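Long-range contacts in beta sliding clamp (Bartonella birtlesii LL-WM9, PDB 6PTR), which probably tethers DNA polymerases and other proteins to DNA and makes them processive, closing as a head-to-tail homodimeric ring around the duplex: residues V25-E30 and L52-D56; S39-A45 and G73-A79; L57-E63 and S244-K250; L145-D150 and L217-S222; G203-V207 and E232-T236. All blocks are in the same frame, centred on the assembly; numbering follows the deposited sequence. Where two conformers were deposited one is given.

Contact 1 of 5, residues V25-E30 and L52-D56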
# COMPACT_ATOMS: atom_id res chain seq x y z
N VAL C 25 -17.48 11.74 5.76
CA VAL C 25 -18.74 11.16 5.28
C VAL C 25 -18.52 10.25 4.07
O VAL C 25 -19.20 9.23 3.92
CB VAL C 25 -19.77 12.25 4.94
CG1 VAL C 25 -19.95 13.18 6.13
CG2 VAL C 25 -19.36 13.02 3.73
N HIS C 26 -17.53 10.58 3.24
CA HIS C 26 -17.43 9.93 1.93
C HIS C 26 -17.11 8.45 2.04
O HIS C 26 -17.51 7.68 1.16
CB HIS C 26 -16.39 10.66 1.06
CG HIS C 26 -14.98 10.18 1.25
ND1 HIS C 26 -14.21 10.54 2.34
CD2 HIS C 26 -14.19 9.40 0.48
CE1 HIS C 26 -13.02 9.98 2.23
NE2 HIS C 26 -12.98 9.28 1.12
N ARG C 27 -16.41 8.02 3.09
CA ARG C 27 -16.00 6.62 3.14
C ARG C 27 -17.16 5.65 3.37
O ARG C 27 -16.96 4.44 3.27
CB ARG C 27 -14.91 6.41 4.21
CG ARG C 27 -14.78 7.49 5.27
CD ARG C 27 -13.57 7.20 6.20
NE ARG C 27 -13.72 7.78 7.54
CZ ARG C 27 -12.94 8.74 8.05
NH1 ARG C 27 -11.94 9.24 7.33
NH2 ARG C 27 -13.17 9.19 9.28
N VAL C 28 -18.35 6.16 3.67
CA VAL C 28 -19.53 5.31 3.82
C VAL C 28 -19.98 4.79 2.47
O VAL C 28 -20.56 3.70 2.36
CB VAL C 28 -20.62 6.12 4.56
CG1 VAL C 28 -22.00 5.58 4.30
CG2 VAL C 28 -20.30 6.09 6.02
N VAL C 29 -19.69 5.55 1.41
CA VAL C 29 -20.04 5.13 0.06
C VAL C 29 -19.25 3.89 -0.31
O VAL C 29 -18.03 3.81 -0.11
CB VAL C 29 -19.79 6.29 -0.92
CG1 VAL C 29 -19.98 5.82 -2.34
CG2 VAL C 29 -20.70 7.45 -0.58
N GLU C 30 -19.95 2.89 -0.83
CA GLU C 30 -19.28 1.69 -1.32
C GLU C 30 -18.75 1.95 -2.73
O GLU C 30 -19.46 2.50 -3.57
CB GLU C 30 -20.23 0.50 -1.30
CG GLU C 30 -19.57 -0.85 -1.05
CD GLU C 30 -19.18 -1.07 0.41
OE1 GLU C 30 -18.02 -1.47 0.66
OE2 GLU C 30 -20.02 -0.84 1.31
N LEU C 52 -23.29 17.62 5.09
CA LEU C 52 -22.91 16.56 4.16
C LEU C 52 -23.55 15.27 4.65
O LEU C 52 -23.51 14.98 5.84
CB LEU C 52 -21.39 16.39 4.11
CG LEU C 52 -20.62 17.67 3.78
CD1 LEU C 52 -19.12 17.43 3.77
CD2 LEU C 52 -21.10 18.26 2.44
N LYS C 53 -24.14 14.50 3.73
CA LYS C 53 -24.78 13.24 4.10
C LYS C 53 -24.36 12.17 3.10
O LYS C 53 -24.35 12.43 1.90
CB LYS C 53 -26.32 13.38 4.11
CG LYS C 53 -27.10 12.13 4.54
CD LYS C 53 -28.64 12.30 4.41
CE LYS C 53 -29.24 13.15 5.50
NZ LYS C 53 -30.74 13.09 5.45
N ALA C 54 -24.02 10.98 3.60
CA ALA C 54 -23.78 9.83 2.72
C ALA C 54 -24.46 8.62 3.34
O ALA C 54 -24.66 8.58 4.55
CB ALA C 54 -22.28 9.54 2.52
N THR C 55 -24.81 7.63 2.51
CA THR C 55 -25.52 6.47 3.03
C THR C 55 -25.26 5.29 2.10
O THR C 55 -24.98 5.48 0.91
CB THR C 55 -27.04 6.69 3.15
OG1 THR C 55 -27.66 5.55 3.77
CG2 THR C 55 -27.68 6.88 1.78
N ASP C 56 -25.30 4.09 2.65
CA ASP C 56 -25.41 2.90 1.82
C ASP C 56 -26.74 2.17 2.04
O ASP C 56 -26.86 1.00 1.68
CB ASP C 56 -24.22 1.97 2.07
CG ASP C 56 -24.21 1.35 3.46
OD1 ASP C 56 -25.18 1.51 4.23
OD2 ASP C 56 -23.21 0.67 3.78
O HOH W 1 -23.13 4.01 -0.87

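Contact 2 of 5, residues S39-A45 and G73-A79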
# COMPACT_ATOMS: atom_id res chain seq x y z
N SER C 39 -23.71 6.55 -4.88
CA SER C 39 -22.31 6.95 -5.00
C SER C 39 -22.09 8.42 -4.68
O SER C 39 -20.95 8.88 -4.67
CB SER C 39 -21.79 6.62 -6.40
OG SER C 39 -21.74 5.22 -6.57
N ASN C 40 -23.15 9.16 -4.39
CA ASN C 40 -23.06 10.60 -4.23
C ASN C 40 -23.12 11.01 -2.76
O ASN C 40 -23.68 10.30 -1.92
CB ASN C 40 -24.18 11.28 -5.01
CG ASN C 40 -23.91 11.30 -6.50
OD1 ASN C 40 -23.05 10.55 -7.00
ND2 ASN C 40 -24.62 12.15 -7.21
N VAL C 41 -22.52 12.17 -2.46
CA VAL C 41 -22.72 12.83 -1.18
C VAL C 41 -23.74 13.94 -1.37
O VAL C 41 -23.70 14.68 -2.37
CB VAL C 41 -21.40 13.39 -0.60
CG1 VAL C 41 -20.71 14.29 -1.60
CG2 VAL C 41 -21.68 14.18 0.69
N LEU C 42 -24.69 14.04 -0.45
CA LEU C 42 -25.65 15.13 -0.45
C LEU C 42 -25.03 16.34 0.23
O LEU C 42 -24.49 16.22 1.33
CB LEU C 42 -26.94 14.74 0.27
CG LEU C 42 -27.92 15.89 0.57
CD1 LEU C 42 -28.45 16.51 -0.73
CD2 LEU C 42 -29.04 15.40 1.43
N ILE C 43 -25.10 17.49 -0.43
CA ILE C 43 -24.64 18.76 0.14
C ILE C 43 -25.88 19.60 0.33
O ILE C 43 -26.59 19.86 -0.64
CB ILE C 43 -23.65 19.49 -0.79
CG1 ILE C 43 -22.47 18.59 -1.15
CG2 ILE C 43 -23.16 20.80 -0.11
CD1 ILE C 43 -21.49 19.27 -2.08
N ASP C 44 -26.14 20.04 1.57
CA ASP C 44 -27.37 20.77 1.86
C ASP C 44 -27.00 22.02 2.63
O ASP C 44 -26.52 21.93 3.77
CB ASP C 44 -28.36 19.91 2.67
CG ASP C 44 -29.81 20.31 2.45
OD1 ASP C 44 -30.08 21.50 2.21
OD2 ASP C 44 -30.69 19.43 2.54
N ALA C 45 -27.21 23.19 2.02
CA ALA C 45 -26.80 24.47 2.57
C ALA C 45 -28.03 25.30 2.93
O ALA C 45 -28.82 25.66 2.05
CB ALA C 45 -25.93 25.23 1.57
N GLY C 73 -29.51 26.04 -0.82
CA GLY C 73 -29.87 25.01 -1.77
C GLY C 73 -29.15 23.72 -1.46
O GLY C 73 -28.38 23.62 -0.51
N ALA C 74 -29.40 22.73 -2.31
CA ALA C 74 -28.79 21.43 -2.10
C ALA C 74 -28.54 20.76 -3.44
O ALA C 74 -29.14 21.10 -4.47
CB ALA C 74 -29.66 20.54 -1.22
N ILE C 75 -27.66 19.76 -3.41
CA ILE C 75 -27.29 19.02 -4.61
C ILE C 75 -26.54 17.78 -4.14
O ILE C 75 -25.99 17.77 -3.03
CB ILE C 75 -26.42 19.91 -5.54
CG1 ILE C 75 -26.26 19.28 -6.92
CG2 ILE C 75 -25.05 20.15 -4.94
CD1 ILE C 75 -27.52 19.30 -7.73
N THR C 76 -26.52 16.73 -4.96
CA THR C 76 -25.69 15.58 -4.63
C THR C 76 -24.63 15.41 -5.71
O THR C 76 -24.87 15.72 -6.88
CB THR C 76 -26.51 14.27 -4.45
OG1 THR C 76 -26.78 13.69 -5.74
CG2 THR C 76 -27.81 14.53 -3.72
N VAL C 77 -23.44 14.98 -5.29
CA VAL C 77 -22.22 15.03 -6.09
C VAL C 77 -21.51 13.69 -5.90
O VAL C 77 -21.47 13.20 -4.77
CB VAL C 77 -21.30 16.18 -5.62
CG1 VAL C 77 -20.20 16.44 -6.61
CG2 VAL C 77 -22.10 17.46 -5.33
N PRO C 78 -20.93 13.07 -6.95
CA PRO C 78 -20.18 11.82 -6.73
C PRO C 78 -19.10 11.98 -5.67
O PRO C 78 -18.26 12.88 -5.77
CB PRO C 78 -19.61 11.51 -8.11
CG PRO C 78 -20.64 12.14 -9.06
CD PRO C 78 -20.99 13.43 -8.38
N ALA C 79 -19.13 11.13 -4.64
CA ALA C 79 -18.41 11.45 -3.41
C ALA C 79 -16.91 11.22 -3.54
O ALA C 79 -16.12 12.03 -3.05
CB ALA C 79 -18.99 10.66 -2.24

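Contact 3 of 5, residues L57-E63 and S244-K250. With EDO (1,2-ethanediol), chain Q.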
# COMPACT_ATOMS: atom_id res chain seq x y z
N LEU C 57 -27.71 2.86 2.64
CA LEU C 57 -29.06 2.39 3.01
C LEU C 57 -29.06 1.61 4.32
O LEU C 57 -30.12 1.50 4.95
CB LEU C 57 -29.70 1.54 1.90
CG LEU C 57 -29.90 2.26 0.56
CD1 LEU C 57 -30.57 1.33 -0.43
CD2 LEU C 57 -30.69 3.54 0.76
N ASP C 58 -27.92 1.08 4.75
CA ASP C 58 -27.83 0.44 6.07
C ASP C 58 -27.25 1.38 7.12
O ASP C 58 -27.67 1.35 8.28
CB ASP C 58 -26.98 -0.83 6.01
CG ASP C 58 -27.61 -1.91 5.16
OD1 ASP C 58 -28.85 -1.95 5.09
OD2 ASP C 58 -26.86 -2.72 4.58
N LEU C 59 -26.30 2.19 6.71
CA LEU C 59 -25.60 3.15 7.56
C LEU C 59 -25.68 4.51 6.89
O LEU C 59 -25.45 4.63 5.69
CB LEU C 59 -24.13 2.75 7.73
CG LEU C 59 -23.20 3.68 8.53
CD1 LEU C 59 -23.69 3.82 9.97
CD2 LEU C 59 -21.76 3.11 8.49
N GLU C 60 -25.98 5.53 7.68
CA GLU C 60 -26.01 6.91 7.20
C GLU C 60 -25.10 7.75 8.10
O GLU C 60 -25.09 7.54 9.31
CB GLU C 60 -27.43 7.48 7.25
CG GLU C 60 -27.58 8.94 6.86
CD GLU C 60 -28.95 9.46 7.24
OE1 GLU C 60 -29.11 9.92 8.40
OE2 GLU C 60 -29.87 9.39 6.41
N VAL C 61 -24.34 8.67 7.51
CA VAL C 61 -23.49 9.58 8.26
C VAL C 61 -23.77 10.99 7.80
O VAL C 61 -23.93 11.24 6.60
CB VAL C 61 -22.00 9.24 8.09
CG1 VAL C 61 -21.12 10.15 8.95
CG2 VAL C 61 -21.76 7.79 8.46
N THR C 62 -23.85 11.92 8.75
CA THR C 62 -23.96 13.33 8.41
C THR C 62 -22.91 14.10 9.20
O THR C 62 -22.59 13.74 10.33
CB THR C 62 -25.33 13.89 8.74
OG1 THR C 62 -25.54 13.86 10.16
CG2 THR C 62 -26.43 13.07 8.03
N GLU C 63 -22.37 15.14 8.58
CA GLU C 63 -21.56 16.09 9.32
C GLU C 63 -21.95 17.48 8.86
O GLU C 63 -22.24 17.67 7.68
CB GLU C 63 -20.06 15.92 9.12
CG GLU C 63 -19.32 16.80 10.17
CD GLU C 63 -17.89 16.95 9.87
OE1 GLU C 63 -17.32 18.04 10.11
OE2 GLU C 63 -17.33 15.97 9.36
N SER C 244 -20.03 17.25 15.55
CA SER C 244 -20.95 17.64 14.50
C SER C 244 -21.32 16.46 13.60
O SER C 244 -21.86 16.66 12.51
CB SER C 244 -20.35 18.75 13.66
OG SER C 244 -19.10 18.30 13.18
N VAL C 245 -21.06 15.23 14.05
CA VAL C 245 -21.25 14.03 13.25
C VAL C 245 -22.38 13.22 13.85
O VAL C 245 -22.48 13.09 15.08
CB VAL C 245 -19.95 13.21 13.17
CG1 VAL C 245 -20.15 11.93 12.36
CG2 VAL C 245 -18.84 14.05 12.59
N VAL C 246 -23.23 12.66 12.99
CA VAL C 246 -24.25 11.71 13.43
C VAL C 246 -24.15 10.46 12.57
O VAL C 246 -24.20 10.56 11.34
CB VAL C 246 -25.67 12.31 13.35
CG1 VAL C 246 -26.69 11.26 13.80
CG2 VAL C 246 -25.80 13.59 14.19
N PHE C 247 -24.01 9.29 13.22
CA PHE C 247 -24.06 7.97 12.58
C PHE C 247 -25.39 7.30 12.91
O PHE C 247 -25.70 7.13 14.09
CB PHE C 247 -22.99 7.02 13.12
CG PHE C 247 -21.58 7.36 12.75
CD1 PHE C 247 -21.03 6.90 11.58
CD2 PHE C 247 -20.79 8.10 13.62
CE1 PHE C 247 -19.72 7.20 11.24
CE2 PHE C 247 -19.47 8.39 13.29
CZ PHE C 247 -18.94 7.95 12.10
N THR C 248 -26.14 6.86 11.90
CA THR C 248 -27.35 6.09 12.16
C THR C 248 -27.26 4.78 11.39
O THR C 248 -27.03 4.79 10.18
CB THR C 248 -28.62 6.84 11.76
OG1 THR C 248 -28.61 8.15 12.36
CG2 THR C 248 -29.87 6.06 12.27
N SER C 249 -27.45 3.66 12.10
CA SER C 249 -27.25 2.34 11.50
C SER C 249 -28.44 1.45 11.79
O SER C 249 -29.02 1.51 12.88
CB SER C 249 -25.99 1.67 12.05
OG SER C 249 -25.81 0.39 11.43
N LYS C 250 -28.82 0.65 10.80
CA LYS C 250 -29.67 -0.49 11.11
C LYS C 250 -28.95 -1.39 12.10
O LYS C 250 -27.72 -1.36 12.21
CB LYS C 250 -30.03 -1.26 9.84
CG LYS C 250 -31.02 -0.50 8.98
CD LYS C 250 -31.31 -1.20 7.66
CE LYS C 250 -32.10 -0.27 6.76
NZ LYS C 250 -32.29 -0.83 5.40
C1 EDO Q . -30.13 3.96 8.33
O1 EDO Q . -31.07 3.06 7.73
C2 EDO Q . -30.27 5.32 7.67
O2 EDO Q . -31.18 6.14 8.42
O HOH W 2 -27.14 9.82 10.46
O HOH W 3 -24.48 16.15 11.36
O HOH W 4 -17.58 20.14 11.49

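Contact 4 of 5, residues L145-D150 and L217-S222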
# COMPACT_ATOMS: atom_id res chain seq x y z
N LEU C 145 -16.27 5.11 24.94
CA LEU C 145 -16.80 4.33 23.82
C LEU C 145 -15.67 3.78 22.95
O LEU C 145 -15.72 2.63 22.50
CB LEU C 145 -17.75 5.18 22.97
CG LEU C 145 -18.28 4.41 21.74
CD1 LEU C 145 -19.11 3.20 22.16
CD2 LEU C 145 -19.11 5.36 20.88
N LYS C 146 -14.64 4.59 22.73
CA LYS C 146 -13.51 4.09 21.96
C LYS C 146 -12.86 2.89 22.65
O LYS C 146 -12.47 1.93 21.98
CB LYS C 146 -12.48 5.19 21.77
CG LYS C 146 -11.29 4.75 20.93
CD LYS C 146 -10.30 5.89 20.79
CE LYS C 146 -9.16 5.55 19.82
NZ LYS C 146 -8.32 4.42 20.29
N HIS C 147 -12.72 2.96 23.97
CA HIS C 147 -12.15 1.85 24.72
C HIS C 147 -12.98 0.59 24.53
O HIS C 147 -12.43 -0.49 24.27
CB HIS C 147 -12.05 2.22 26.19
CG HIS C 147 -11.66 1.08 27.08
ND1 HIS C 147 -10.40 0.51 27.06
CD2 HIS C 147 -12.36 0.39 28.01
CE1 HIS C 147 -10.35 -0.47 27.94
NE2 HIS C 147 -11.52 -0.56 28.54
N LEU C 148 -14.30 0.70 24.65
CA LEU C 148 -15.16 -0.48 24.49
C LEU C 148 -15.00 -1.08 23.10
O LEU C 148 -14.90 -2.31 22.96
CB LEU C 148 -16.62 -0.11 24.75
CG LEU C 148 -16.92 0.52 26.11
CD1 LEU C 148 -18.31 1.10 26.12
CD2 LEU C 148 -16.76 -0.53 27.20
N LEU C 149 -15.00 -0.24 22.07
CA LEU C 149 -14.87 -0.74 20.70
C LEU C 149 -13.46 -1.27 20.44
O LEU C 149 -13.30 -2.27 19.72
CB LEU C 149 -15.22 0.36 19.70
CG LEU C 149 -16.68 0.81 19.79
CD1 LEU C 149 -16.95 2.03 18.92
CD2 LEU C 149 -17.64 -0.31 19.43
N ASP C 150 -12.44 -0.61 20.99
CA ASP C 150 -11.07 -1.10 20.85
C ASP C 150 -10.89 -2.49 21.45
O ASP C 150 -10.08 -3.28 20.95
CB ASP C 150 -10.08 -0.15 21.52
CG ASP C 150 -9.73 1.05 20.68
OD1 ASP C 150 -9.92 1.00 19.44
OD2 ASP C 150 -9.23 2.04 21.26
N LEU C 217 -17.43 4.18 12.95
CA LEU C 217 -17.36 4.84 14.24
C LEU C 217 -15.93 4.84 14.75
O LEU C 217 -15.42 5.87 15.21
CB LEU C 217 -18.32 4.15 15.22
CG LEU C 217 -18.65 4.76 16.57
CD1 LEU C 217 -19.13 6.18 16.42
CD2 LEU C 217 -19.73 3.89 17.24
N GLN C 218 -15.23 3.71 14.60
CA GLN C 218 -13.86 3.60 15.07
C GLN C 218 -12.94 4.54 14.32
O GLN C 218 -12.03 5.13 14.91
CB GLN C 218 -13.38 2.16 14.95
CG GLN C 218 -13.89 1.32 16.08
CD GLN C 218 -13.04 1.50 17.33
OE1 GLN C 218 -13.12 2.54 18.00
NE2 GLN C 218 -12.21 0.51 17.64
N LYS C 219 -13.16 4.73 13.01
CA LYS C 219 -12.30 5.66 12.28
C LYS C 219 -12.46 7.08 12.80
O LYS C 219 -11.48 7.83 12.90
CB LYS C 219 -12.62 5.61 10.78
CG LYS C 219 -12.18 4.33 10.08
CD LYS C 219 -12.77 4.28 8.68
CE LYS C 219 -12.44 2.98 7.96
NZ LYS C 219 -13.09 2.94 6.62
N LEU C 220 -13.69 7.48 13.13
CA LEU C 220 -13.87 8.81 13.71
C LEU C 220 -13.26 8.89 15.10
O LEU C 220 -12.54 9.84 15.42
CB LEU C 220 -15.36 9.15 13.75
CG LEU C 220 -15.64 10.48 14.46
CD1 LEU C 220 -15.02 11.67 13.69
CD2 LEU C 220 -17.13 10.69 14.67
N LEU C 221 -13.52 7.88 15.93
CA LEU C 221 -13.01 7.88 17.30
C LEU C 221 -11.48 7.85 17.35
O LEU C 221 -10.89 8.36 18.30
CB LEU C 221 -13.60 6.70 18.07
CG LEU C 221 -15.09 6.88 18.36
CD1 LEU C 221 -15.67 5.62 18.96
CD2 LEU C 221 -15.29 8.04 19.31
N SER C 222 -10.83 7.26 16.33
CA SER C 222 -9.37 7.22 16.30
C SER C 222 -8.76 8.61 16.30
O SER C 222 -7.58 8.77 16.63
CB SER C 222 -8.89 6.45 15.06
OG SER C 222 -9.23 7.15 13.88

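Contact 5 of 5, residues G203-V207 and E232-T236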
# COMPACT_ATOMS: atom_id res chain seq x y z
N GLY C 203 -33.65 -1.25 31.01
CA GLY C 203 -34.55 -1.70 29.97
C GLY C 203 -33.98 -1.69 28.56
O GLY C 203 -34.70 -2.05 27.62
N MET C 204 -32.73 -1.28 28.38
CA MET C 204 -32.13 -1.24 27.05
C MET C 204 -32.14 -2.63 26.44
O MET C 204 -31.69 -3.58 27.09
CB MET C 204 -30.69 -0.73 27.10
CG MET C 204 -30.10 -0.53 25.72
SD MET C 204 -28.33 -0.28 25.76
CE MET C 204 -27.75 -1.97 25.60
N PRO C 205 -32.62 -2.80 25.21
CA PRO C 205 -32.56 -4.11 24.57
C PRO C 205 -31.13 -4.47 24.20
O PRO C 205 -30.29 -3.60 23.97
CB PRO C 205 -33.42 -3.93 23.31
CG PRO C 205 -33.27 -2.49 22.98
CD PRO C 205 -33.24 -1.79 24.33
N GLY C 206 -30.86 -5.77 24.16
CA GLY C 206 -29.58 -6.24 23.64
C GLY C 206 -29.64 -6.20 22.12
O GLY C 206 -30.55 -6.77 21.51
N VAL C 207 -28.67 -5.52 21.51
CA VAL C 207 -28.67 -5.32 20.06
C VAL C 207 -27.30 -5.65 19.47
O VAL C 207 -26.27 -5.62 20.14
CB VAL C 207 -29.07 -3.88 19.67
CG1 VAL C 207 -30.42 -3.50 20.29
CG2 VAL C 207 -27.98 -2.89 20.11
N GLU C 232 -28.54 6.54 20.98
CA GLU C 232 -29.99 6.35 20.96
C GLU C 232 -30.27 5.04 20.25
O GLU C 232 -29.62 4.70 19.27
CB GLU C 232 -30.70 7.52 20.25
CG GLU C 232 -30.63 8.84 20.99
CD GLU C 232 -31.11 9.99 20.14
OE1 GLU C 232 -30.39 10.38 19.20
OE2 GLU C 232 -32.22 10.47 20.39
N LEU C 233 -31.24 4.28 20.76
CA LEU C 233 -31.49 3.04 20.06
C LEU C 233 -32.93 2.59 20.24
O LEU C 233 -33.64 3.01 21.16
CB LEU C 233 -30.53 1.90 20.47
CG LEU C 233 -30.39 1.39 21.91
CD1 LEU C 233 -29.79 -0.03 21.93
CD2 LEU C 233 -29.49 2.34 22.68
N SER C 234 -33.34 1.76 19.29
CA SER C 234 -34.54 0.95 19.32
C SER C 234 -34.10 -0.48 19.05
O SER C 234 -32.90 -0.79 19.05
CB SER C 234 -35.55 1.43 18.29
OG SER C 234 -35.05 1.19 16.99
N GLU C 235 -35.06 -1.36 18.81
CA GLU C 235 -34.65 -2.70 18.42
C GLU C 235 -34.31 -2.80 16.94
O GLU C 235 -33.79 -3.84 16.51
CB GLU C 235 -35.72 -3.71 18.84
CG GLU C 235 -35.70 -3.91 20.35
CD GLU C 235 -36.95 -4.55 20.89
OE1 GLU C 235 -37.63 -5.26 20.11
OE2 GLU C 235 -37.27 -4.33 22.08
N THR C 236 -34.53 -1.74 16.16
CA THR C 236 -34.24 -1.74 14.73
C THR C 236 -33.10 -0.80 14.30
O THR C 236 -32.49 -1.05 13.27
CB THR C 236 -35.49 -1.37 13.91
OG1 THR C 236 -35.89 -0.04 14.21
CG2 THR C 236 -36.63 -2.34 14.21

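Contact 1 of 5, residues V25-E30 and L52-D56
Val25, in the last turn of helix 15-26, and Val28 and Val29 in the turn after it pack round the methyl of Ala54. Val25, in rotamer m, sends CG2 to 4.0 Å from CB of Leu52, itself m,t, while its carbonyl O comes to 3.4 Å from CB of Ala54. Val28 takes rotamer t and rests CG1 3.8 Å from CA of Thr55; Val29, also t, brings CG2 to 4.1 Å from CB of Ala54. A type I turn from His26 to Val29 carries the chain on so that Val28 and Val29 join Val25 against the strand. The end of helix 15-26 and the turn after it pack on the sheet of the N-terminal clamp domain. The CA-to-CB bond of Thr55 points away, and its OG1 is hydrogen-bonded to Leu57 N and Leu59 O. OE2 of Glu30 and OD2 of Asp56 lie 4.3 Å apart, like charges both held by salt bridges to Lys212. Water 1 joins Thr55 O (3.0 Å) to Glu30 N (3.4 Å, weak).

Contact 2 of 5, residues S39-A45 and G73-A79
Asn40 loses more surface to this contact than any other residue here, and its amide does double duty: ND2 donates to OG1 of Thr76 at 3.0 Å, and OD1 lies against the Pro78 ring, 3.5 Å from its CG. Thr76 OG1 is also hydrogen-bonded to Leu121 O, and its CG2 touches CD1 of Leu42 at 3.6 Å. Between the segments the backbones run antiparallel, their short axes 4.1 Å apart at 153°, with paired bonds such as Val41 N to Val77 O (2.7 Å) and Ile43 N to Ile75 O (2.8 Å). The pair forms one edge of an eight-stranded antiparallel sheet that runs from the N-terminal into the central domain, strand 71-78 being outermost within the chain. Ile43, covered as much as Thr76, lies on the face shared with Val41, Ile75 and Val77; its CD1 meets CG2 of Val77 at 3.8 Å, and Leu52 of strand 49-55 packs beside it. Pro78 is the N-cap of helix 79-88, and directly after it Ala79 N donates to Ser39 O at 2.9 Å, so the strand pairing runs straight into the helix start, with CB of Ala79 4.0 Å from CB of Val41.

Contact 3 of 5, residues L57-E63 and S244-K250
Five main-chain hydrogen bonds stitch these strands together: Lys250 N to Asp58 O at 2.9 Å, Glu60 N to Thr248 O at 2.8 Å with Thr248 N to Glu60 O at 2.9 Å, and the reciprocal pair between Thr62 and Val246, N to O at 2.9 Å each way. A long salt bridge, Asp58 OD1 to Lys250 NZ at 3.6 Å, lies at one end; at the other, water 4 links Ser244 OG (2.9 Å) to Glu63 OE1 (2.5 Å), which also bonds to Ser21. Water 2 sits between Glu60 OE1 and Thr248 OG1, 2.9 Å from each; Thr248 OG1 also bonds to Arg239. Among the apolar side chains Val61 CG2 reaches Phe247 CD1 at 3.3 Å, CG1 of Val61 lies over one face of that ring, and Leu59 CD1 is at its edge. Backbone bonding thus fuses the N-terminal and central domains into one antiparallel sheet, with a mostly polar face (Glu60, Thr62, Thr248) and a largely apolar one (Leu59, Val61, Val245, Phe247) that helix 211-221 packs on.

Contact 4 of 5, residues L145-D150 and L217-S222
Leu149 drives between Leu217 and Leu221, its CD1 3.7 Å from CD2 of Leu217 and 3.8 Å from CD1 of Leu221. One turn earlier Leu145 does the same, with CD2 at 4.0 Å from Leu217 CD2 and 3.9 Å from Leu221 CD1, so two leucines of each helix make a compact four-leucine cluster. The axes of the segments 145-150 and 217-221 approach to 10.2 Å and cross at -129°. Phe240 of strand 237-242 touches Leu145 and Leu217 and closes the cluster from the sheet side. Gln218 folds its amide alongside: CD lies 3.4 Å from CB of Leu149, and NE2 donates to OD1 of Asp150 at 3.0 Å and is also bonded to Gln153. The other Asp150 oxygen, OD2, takes Lys146 NZ at 2.7 Å within its own helix. These are the two helices of the central clamp domain, joined by leucine packing, with one carboxylate at the border answering both an amide of the partner helix and a lysine of its own.

Contact 5 of 5, residues G203-V207 and E232-T236
Packing between apolar side chains does most of the work here, and Leu233 is at its centre. CD1 of Leu233 takes Met204 CG at 3.8 Å, Val207 CG2 at 3.8 Å and, more loosely, Pro205 CG at 4.4 Å. Pro205 also lays its CB 3.7 Å from CG of Glu235, so the aliphatic part of that side chain touches the proline ring. Apolar-to-carbonyl contacts come next: Val207 CG1 lies 3.9 Å from Ser234 O, and Pro205 CG 4.3 Å from the same oxygen. Among the polar bonds, Ser234 OG accepts from Thr236 N at 3.1 Å, an ST turn that shapes the bend after the strand, and also pairs with Lys237 N. In the central clamp domain this is where the edges of two sheets meet: Leu233 ends strand 228-233, whose neighbour 136-141 puts Cys136 and Phe138 against both Leu233 and Met204, while Val207 opens strand 207-210 and pairs through its backbone with Phe170 of strand 167-173.

Overall arrangement
From the N terminus, contact 1 closes the first loop, returning strand 49-55 to the end of helix 15-26. Contact 2 opens inside that loop and closes beyond it, so the two cross, and they meet through the pairing of strands 40-46 and 49-55. Contact 3 opens next, within the span of contact 2, which it crosses, and closes only after some 180 residues, joining the N-terminal and central domains. Nested in that long loop are contact 4, bringing helix 142-152 to helix 211-221, and contact 5; these two cross each other. Contacts 3 and 4 touch where Phe247 meets Leu217 and Leu220. Contacts 1, 2, 3 and 5 all reach one eight-stranded sheet spanning both domains.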